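Local coordinates for ATP-dependent DNA helicase RecQ (Porphyromonas gingivalis, PDB 3IUO), which probably couples ATP hydrolysis to 3'-5' unwinding of duplex DNA, the present chain being only its C-terminal domain with a helix-turn-helix region, at residues Val23-Gln28 with Asp36-Ser41; Glu48-Val53 with Ser105-Arg110. One frame throughout, in Å; residues are numbered along the deposited sequence.

Contact 1 (Val23-Gln28 with Asp36-Ser41); sequences VSIVQQ and DDIAVS
In the helix-turn-helix region, the first two helices, 15-30 and 35-41, meet where Ile-38 packs on Ile-25 and Gln-28. The short segments run roughly antiparallel, at 150°, with axes 10.7 Å apart at their closest. Ile-38 uses both of its branches. Its CG1 is anti to its own carbonyl carbon (chi1 -63°), and this branch lies along the aliphatic base of Gln-28, where Ile-38 CD1 is 3.6 Å from Gln-28 CB. The methyl Ile-38 CG2 meets Ile-25 CG1 at 3.9 Å and also lies beside the amide end of Gln-28. A beta-branched isoleucine suits this place because it offers hydrocarbon in two directions from one short stem. Gln-28 is only partly buried, and its CB supplies the apolar part of the contact. Ser-41, one turn beyond Ile-38, turns its hydroxyl back onto its own helix and donates from OG to Ile-38 O at 2.7 Å, the hydroxyl lying 21° off the carbonyl plane. On helix 46-58, Ile-56 touches Ile-25 and Leu-49 touches Ile-38. Such a small apolar core, shared by three helices, is characteristic of the helix-turn-helix fold.

Contact 2 (Glu48-Val53 with Ser105-Arg110); sequences ELLSEV and SEEEIR
Leu-50 and Ser-51 of helix 46-58 receive side chains from the N-terminal end of helix 106-121, chiefly Arg-110. That helix begins after Ser-105, its N-cap. Ser-105 OG accepts from Glu-108 N at 3.1 Å, while Glu-108 OE1 accepts from Ser-105 N at 3.0 Å through its anti lone pair. This reciprocal pair is a capping box, which satisfies two amides that the helix start would otherwise leave without backbone acceptors. Glu-107 adds hydrocarbon: its CG lies 3.9 Å from Leu-50 CD1, the two side chains crossing near a right angle. Glu-108 leaves its helix away from helix 46-58, and its OE2 is hydrogen-bonded to His-77 ND1. Arg-110 and Leu-50 make most of the contact. A bend at chi3 (77°) turns the guanidinium so that one face lies over Leu-50, whose CB sits 3.6 Å from Arg-110 CZ. At the edge of the same group, Arg-110 NH2 donates to Ser-51 OG, 3.0 Å away and close to the guanidinium plane. The N-H...O angle of 137° is nevertheless well bent. Arginine suits this place because its flat group can lie against hydrocarbon while its edge N-H groups bond to polar partners. Its NE forms a salt bridge with Glu-54, and Ser-51 OG also bonds to Pro-47 O. The two short segments run nearly parallel, at 20°. Further along helix 106-121, Leu-111 and Ile-114 also meet Leu-50, and Ile-114 meets Val-53; Ile-109 turns to helix 93-100, while Leu-49 and Glu-52 face helix 15-30.

Helix 46-58 ties the two contacts together without belonging to both: contact 2 uses it directly, whereas contact 1 rests against it through Leu-49, whose CD1 lies 3.9 Å from Ile-38 CG2 and 4.0 Å from Ile-25 CD1. Contact 1 joins helices close in sequence, inside the helix-turn-helix region; contact 2 joins that region to the last helix, some fifty residues on. The centre of contact 1 lies about 12 Å, that of contact 2 about 5 Å, from the centre of the chain. Contact 1 includes the exposed Ser-41, whereas no touching residue of contact 2 is exposed. Branched aliphatic packing carries contact 1, an arginine flattened on a leucine and held by polar partners contact 2.

Contact 1 (Val23-Gln28 with Asp36-Ser41)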
ATOM      1  N   VAL B  23     -21.924   6.943  -3.738  1.00 10.52           N
ATOM      2  CA  VAL B  23     -22.895   6.036  -4.326  1.00 11.65           C
ATOM      3  C   VAL B  23     -23.136   6.470  -5.777  1.00 11.63           C
ATOM      4  O   VAL B  23     -23.193   5.613  -6.673  1.00 13.03           O
ATOM      5  CB  VAL B  23     -24.203   5.985  -3.509  1.00 11.03           C
ATOM      6  CG1 VAL B  23     -25.339   5.357  -4.343  1.00 11.96           C
ATOM      7  CG2 VAL B  23     -23.995   5.206  -2.202  1.00 12.33           C
ATOM      8  N   SER B  24     -23.278   7.789  -5.991  1.00 11.91           N
ATOM      9  CA  SER B  24     -23.485   8.350  -7.329  0.50 12.29           C
ATOM     10  C   SER B  24     -22.309   8.046  -8.246  1.00 12.69           C
ATOM     11  O   SER B  24     -22.492   7.644  -9.388  1.00 12.30           O
ATOM     12  CB  SER B  24     -23.704   9.864  -7.256  0.50 12.30           C
ATOM     13  OG  SER B  24     -24.972  10.170  -6.710  0.50 12.67           O
ATOM     14  N   ILE B  25     -21.090   8.212  -7.732  1.00 12.75           N
ATOM     15  CA  ILE B  25     -19.877   7.945  -8.535  1.00 12.58           C
ATOM     16  C   ILE B  25     -19.821   6.484  -9.006  1.00 12.88           C
ATOM     17  O   ILE B  25     -19.486   6.199 -10.166  1.00 13.37           O
ATOM     18  CB  ILE B  25     -18.599   8.344  -7.769  1.00 12.61           C
ATOM     19  CG1 ILE B  25     -18.525   9.879  -7.697  1.00 11.78           C
ATOM     20  CG2 ILE B  25     -17.344   7.844  -8.478  1.00 13.36           C
ATOM     21  CD1 ILE B  25     -17.527  10.409  -6.656  1.00 11.45           C
ATOM     22  N   VAL B  26     -20.140   5.569  -8.102  1.00 13.08           N
ATOM     23  CA  VAL B  26     -20.163   4.142  -8.432  1.00 11.75           C
ATOM     24  C   VAL B  26     -21.188   3.881  -9.534  1.00 12.51           C
ATOM     25  O   VAL B  26     -20.922   3.148 -10.476  1.00 11.62           O
ATOM     26  CB  VAL B  26     -20.446   3.307  -7.172  1.00 12.34           C
ATOM     27  CG1 VAL B  26     -20.692   1.840  -7.543  1.00 10.17           C
ATOM     28  CG2 VAL B  26     -19.285   3.427  -6.205  1.00 13.29           C
ATOM     29  N   GLN B  27     -22.353   4.518  -9.419  1.00 12.76           N
ATOM     30  CA  GLN B  27     -23.394   4.336 -10.429  1.00 13.17           C
ATOM     31  C   GLN B  27     -22.937   4.892 -11.772  1.00 12.94           C
ATOM     32  O   GLN B  27     -23.165   4.263 -12.814  1.00 12.08           O
ATOM     33  CB  GLN B  27     -24.697   4.990  -9.972  1.00 13.84           C
ATOM     34  CG  GLN B  27     -25.339   4.271  -8.790  1.00 16.75           C
ATOM     35  CD  GLN B  27     -26.571   4.985  -8.238  1.00 21.05           C
ATOM     36  OE1 GLN B  27     -26.751   6.196  -8.425  1.00 24.17           O
ATOM     37  NE2 GLN B  27     -27.413   4.237  -7.533  1.00 22.41           N
ATOM     38  N   GLN B  28     -22.294   6.067 -11.742  1.00 12.60           N
ATOM     39  CA  GLN B  28     -21.743   6.683 -12.953  1.00 12.62           C
ATOM     40  C   GLN B  28     -20.707   5.782 -13.626  1.00 12.80           C
ATOM     41  O   GLN B  28     -20.716   5.607 -14.849  1.00 13.66           O
ATOM     42  CB  GLN B  28     -21.156   8.068 -12.661  1.00 13.09           C
ATOM     43  CG  GLN B  28     -22.233   9.152 -12.509  1.00 13.84           C
ATOM     44  CD  GLN B  28     -21.678  10.399 -11.854  1.00 12.90           C
ATOM     45  OE1 GLN B  28     -21.147  10.354 -10.729  1.00 15.25           O
ATOM     46  NE2 GLN B  28     -21.787  11.517 -12.543  1.00 18.63           N
ATOM     47  N   ASP B  36     -13.369  12.006 -16.167  1.00 10.45           N
ATOM     48  CA  ASP B  36     -13.265  13.459 -16.181  1.00 11.28           C
ATOM     49  C   ASP B  36     -14.670  14.108 -16.195  1.00 11.36           C
ATOM     50  O   ASP B  36     -14.886  15.139 -15.554  1.00 11.95           O
ATOM     51  CB  ASP B  36     -12.322  13.969 -17.293  1.00 11.56           C
ATOM     52  CG  ASP B  36     -12.663  13.425 -18.679  1.00 12.90           C
ATOM     53  OD1 ASP B  36     -13.296  12.349 -18.808  1.00 13.67           O
ATOM     54  OD2 ASP B  36     -12.283  14.087 -19.660  1.00 12.91           O
ATOM     55  N   ASP B  37     -15.634  13.479 -16.872  1.00 11.49           N
ATOM     56  CA  ASP B  37     -17.025  13.942 -16.825  1.00 11.64           C
ATOM     57  C   ASP B  37     -17.661  13.738 -15.450  1.00 11.00           C
ATOM     58  O   ASP B  37     -18.416  14.593 -14.972  1.00 11.47           O
ATOM     59  CB  ASP B  37     -17.883  13.284 -17.914  1.00 11.76           C
ATOM     60  CG  ASP B  37     -17.505  13.731 -19.314  1.00 14.08           C
ATOM     61  OD1 ASP B  37     -16.778  14.741 -19.466  1.00 16.63           O
ATOM     62  OD2 ASP B  37     -17.949  13.064 -20.273  1.00 17.69           O
ATOM     63  N   ILE B  38     -17.339  12.622 -14.800  1.00 10.68           N
ATOM     64  CA  ILE B  38     -17.797  12.409 -13.437  1.00 10.18           C
ATOM     65  C   ILE B  38     -17.259  13.529 -12.514  1.00 10.84           C
ATOM     66  O   ILE B  38     -18.007  14.097 -11.732  1.00 10.58           O
ATOM     67  CB  ILE B  38     -17.376  10.997 -12.902  1.00  9.46           C
ATOM     68  CG1 ILE B  38     -18.037   9.886 -13.724  1.00  9.69           C
ATOM     69  CG2 ILE B  38     -17.736  10.855 -11.441  1.00  9.78           C
ATOM     70  CD1 ILE B  38     -17.623   8.451 -13.309  1.00 10.78           C
ATOM     71  N   ALA B  39     -15.969  13.839 -12.626  1.00 12.41           N
ATOM     72  CA  ALA B  39     -15.349  14.920 -11.847  1.00 12.66           C
ATOM     73  C   ALA B  39     -16.152  16.205 -11.980  1.00 13.77           C
ATOM     74  O   ALA B  39     -16.592  16.774 -10.977  1.00 14.60           O
ATOM     75  CB  ALA B  39     -13.911  15.158 -12.313  1.00 13.39           C
ATOM     76  N   VAL B  40     -16.368  16.633 -13.219  1.00 13.99           N
ATOM     77  CA  VAL B  40     -17.047  17.910 -13.468  1.00 15.00           C
ATOM     78  C   VAL B  40     -18.463  17.914 -12.897  1.00 15.14           C
ATOM     79  O   VAL B  40     -18.872  18.898 -12.276  1.00 15.29           O
ATOM     80  CB  VAL B  40     -16.956  18.387 -14.958  1.00 15.37           C
ATOM     81  CG1 VAL B  40     -15.500  18.411 -15.430  1.00 14.60           C
ATOM     82  CG2 VAL B  40     -17.828  17.546 -15.906  1.00 16.38           C
ATOM     83  N   SER B  41     -19.168  16.787 -13.034  1.00 15.66           N
ATOM     84  CA  SER B  41     -20.538  16.642 -12.504  1.00 15.89           C
ATOM     85  C   SER B  41     -20.644  16.786 -10.980  1.00 15.56           C
ATOM     86  O   SER B  41     -21.709  17.104 -10.463  1.00 15.18           O
ATOM     87  CB  SER B  41     -21.155  15.309 -12.938  1.00 15.89           C
ATOM     88  OG  SER B  41     -20.689  14.238 -12.143  1.00 17.67           O
TER

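Contact 2 (Glu48-Val53 with Ser105-Arg110)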
ATOM      1  N   GLU B  48      -8.968  15.165  -7.202  1.00 12.22           N
ATOM      2  CA  GLU B  48      -9.973  14.989  -6.160  1.00 11.78           C
ATOM      3  C   GLU B  48     -10.899  13.826  -6.500  1.00 11.77           C
ATOM      4  O   GLU B  48     -11.278  13.067  -5.613  1.00 11.60           O
ATOM      5  CB  GLU B  48     -10.807  16.253  -5.957  1.00 12.08           C
ATOM      6  CG  GLU B  48     -10.068  17.423  -5.298  1.00 14.12           C
ATOM      7  CD  GLU B  48     -10.833  18.752  -5.379  1.00 16.97           C
ATOM      8  OE1 GLU B  48     -11.690  18.932  -6.274  1.00 18.62           O
ATOM      9  OE2 GLU B  48     -10.552  19.641  -4.554  1.00 17.70           O
ATOM     10  N   LEU B  49     -11.275  13.697  -7.766  1.00 10.83           N
ATOM     11  CA  LEU B  49     -12.084  12.531  -8.160  1.00 11.66           C
ATOM     12  C   LEU B  49     -11.319  11.226  -7.903  1.00 11.31           C
ATOM     13  O   LEU B  49     -11.870  10.271  -7.348  1.00 11.03           O
ATOM     14  CB  LEU B  49     -12.547  12.640  -9.617  1.00 11.83           C
ATOM     15  CG  LEU B  49     -13.348  11.411 -10.064  1.00 15.62           C
ATOM     16  CD1 LEU B  49     -14.598  11.171  -9.207  1.00 16.16           C
ATOM     17  CD2 LEU B  49     -13.679  11.550 -11.500  1.00 18.86           C
ATOM     18  N   LEU B  50     -10.045  11.197  -8.295  1.00 12.37           N
ATOM     19  CA  LEU B  50      -9.212  10.033  -8.052  1.00 11.48           C
ATOM     20  C   LEU B  50      -9.207   9.655  -6.582  1.00 11.24           C
ATOM     21  O   LEU B  50      -9.277   8.458  -6.256  1.00 10.32           O
ATOM     22  CB  LEU B  50      -7.780  10.234  -8.569  1.00 12.99           C
ATOM     23  CG  LEU B  50      -7.594  10.303 -10.093  1.00 12.82           C
ATOM     24  CD1 LEU B  50      -6.159  10.696 -10.426  1.00 12.87           C
ATOM     25  CD2 LEU B  50      -7.965   9.003 -10.781  1.00 13.38           C
ATOM     26  N   SER B  51      -9.130  10.664  -5.705  1.00 10.08           N
ATOM     27  CA  SER B  51      -9.139  10.388  -4.267  1.00 10.87           C
ATOM     28  C   SER B  51     -10.439   9.728  -3.826  1.00 10.88           C
ATOM     29  O   SER B  51     -10.426   8.809  -3.012  1.00  8.96           O
ATOM     30  CB  SER B  51      -8.857  11.635  -3.471  1.00 11.79           C
ATOM     31  OG  SER B  51      -7.545  12.098  -3.732  1.00 13.54           O
ATOM     32  N   GLU B  52     -11.561  10.194  -4.367  1.00 12.19           N
ATOM     33  CA  GLU B  52     -12.849   9.563  -4.038  1.00 12.03           C
ATOM     34  C   GLU B  52     -12.965   8.134  -4.568  1.00 11.96           C
ATOM     35  O   GLU B  52     -13.446   7.240  -3.863  1.00 12.30           O
ATOM     36  CB  GLU B  52     -14.014  10.378  -4.591  1.00 12.22           C
ATOM     37  CG  GLU B  52     -14.063  11.807  -4.082  1.00 14.59           C
ATOM     38  CD  GLU B  52     -14.434  11.934  -2.614  1.00 18.53           C
ATOM     39  OE1 GLU B  52     -14.967  10.971  -2.025  1.00 21.31           O
ATOM     40  OE2 GLU B  52     -14.221  13.032  -2.051  1.00 20.48           O
ATOM     41  N   VAL B  53     -12.494   7.912  -5.789  1.00 11.15           N
ATOM     42  CA  VAL B  53     -12.517   6.551  -6.386  1.00 12.41           C
ATOM     43  C   VAL B  53     -11.582   5.630  -5.565  1.00 12.28           C
ATOM     44  O   VAL B  53     -11.919   4.487  -5.302  1.00 12.87           O
ATOM     45  CB  VAL B  53     -12.125   6.594  -7.862  1.00 12.97           C
ATOM     46  CG1 VAL B  53     -11.961   5.189  -8.402  1.00 13.23           C
ATOM     47  CG2 VAL B  53     -13.170   7.375  -8.657  1.00 12.22           C
ATOM     48  N   SER B 105       3.153   9.607 -15.228  1.00 11.49           N
ATOM     49  CA  SER B 105       2.612  10.628 -14.349  1.00 12.27           C
ATOM     50  C   SER B 105       1.927  10.010 -13.133  1.00 12.61           C
ATOM     51  O   SER B 105       1.524   8.837 -13.138  1.00 14.03           O
ATOM     52  CB  SER B 105       1.626  11.520 -15.103  1.00 12.78           C
ATOM     53  OG  SER B 105       0.412  10.829 -15.400  1.00 14.54           O
ATOM     54  N   GLU B 106       1.772  10.827 -12.103  1.00 12.91           N
ATOM     55  CA  GLU B 106       1.026  10.414 -10.916  1.00 13.02           C
ATOM     56  C   GLU B 106      -0.398   9.989 -11.293  1.00 12.95           C
ATOM     57  O   GLU B 106      -0.889   8.971 -10.801  1.00 13.11           O
ATOM     58  CB  GLU B 106       0.976  11.547  -9.905  1.00 13.43           C
ATOM     59  CG  GLU B 106       0.388  11.124  -8.552  1.00 14.99           C
ATOM     60  CD  GLU B 106       0.497  12.216  -7.494  1.00 19.12           C
ATOM     61  OE1 GLU B 106      -0.383  12.284  -6.608  1.00 20.11           O
ATOM     62  OE2 GLU B 106       1.462  13.004  -7.545  1.00 22.95           O
ATOM     63  N   GLU B 107      -1.055  10.747 -12.166  1.00 13.36           N
ATOM     64  CA  GLU B 107      -2.405  10.369 -12.596  1.00 13.66           C
ATOM     65  C   GLU B 107      -2.481   9.031 -13.330  1.00 13.64           C
ATOM     66  O   GLU B 107      -3.419   8.237 -13.092  1.00 13.15           O
ATOM     67  CB  GLU B 107      -3.071  11.480 -13.395  1.00 13.31           C
ATOM     68  CG  GLU B 107      -3.431  12.642 -12.502  1.00 13.82           C
ATOM     69  CD  GLU B 107      -4.041  13.798 -13.241  1.00 14.55           C
ATOM     70  OE1 GLU B 107      -4.428  13.621 -14.413  1.00 16.09           O
ATOM     71  OE2 GLU B 107      -4.152  14.884 -12.625  1.00 16.34           O
ATOM     72  N   GLU B 108      -1.520   8.767 -14.209  1.00 13.33           N
ATOM     73  CA  GLU B 108      -1.514   7.471 -14.900  1.00 12.96           C
ATOM     74  C   GLU B 108      -1.369   6.332 -13.904  1.00 12.73           C
ATOM     75  O   GLU B 108      -2.093   5.338 -13.985  1.00 12.88           O
ATOM     76  CB  GLU B 108      -0.372   7.396 -15.893  1.00 13.54           C
ATOM     77  CG  GLU B 108      -0.605   8.151 -17.166  1.00 13.91           C
ATOM     78  CD  GLU B 108       0.629   8.113 -18.054  1.00 16.60           C
ATOM     79  OE1 GLU B 108       1.704   8.628 -17.635  1.00 16.68           O
ATOM     80  OE2 GLU B 108       0.530   7.564 -19.170  1.00 17.02           O
ATOM     81  N   ILE B 109      -0.449   6.512 -12.957  1.00 12.74           N
ATOM     82  CA  ILE B 109      -0.123   5.495 -11.970  1.00 12.03           C
ATOM     83  C   ILE B 109      -1.309   5.289 -11.037  1.00 12.33           C
ATOM     84  O   ILE B 109      -1.666   4.131 -10.750  1.00 11.77           O
ATOM     85  CB  ILE B 109       1.153   5.846 -11.177  1.00 12.12           C
ATOM     86  CG1 ILE B 109       2.377   5.777 -12.097  1.00 11.33           C
ATOM     87  CG2 ILE B 109       1.314   4.877 -10.003  1.00 12.10           C
ATOM     88  CD1 ILE B 109       3.627   6.389 -11.482  1.00 11.40           C
ATOM     89  N   ARG B 110      -1.928   6.387 -10.587  1.00 12.07           N
ATOM     90  CA  ARG B 110      -3.126   6.271  -9.756  1.00 12.07           C
ATOM     91  C   ARG B 110      -4.274   5.518 -10.444  1.00 12.34           C
ATOM     92  O   ARG B 110      -4.935   4.685  -9.811  1.00 11.65           O
ATOM     93  CB  ARG B 110      -3.619   7.631  -9.262  1.00 11.94           C
ATOM     94  CG  ARG B 110      -2.660   8.225  -8.269  1.00 12.11           C
ATOM     95  CD  ARG B 110      -3.068   9.638  -7.909  1.00 13.37           C
ATOM     96  NE  ARG B 110      -4.199   9.650  -6.977  1.00 12.53           N
ATOM     97  CZ  ARG B 110      -4.816  10.749  -6.567  1.00 13.09           C
ATOM     98  NH1 ARG B 110      -4.466  11.939  -7.045  1.00 11.71           N
ATOM     99  NH2 ARG B 110      -5.794  10.676  -5.680  1.00 12.96           N
TER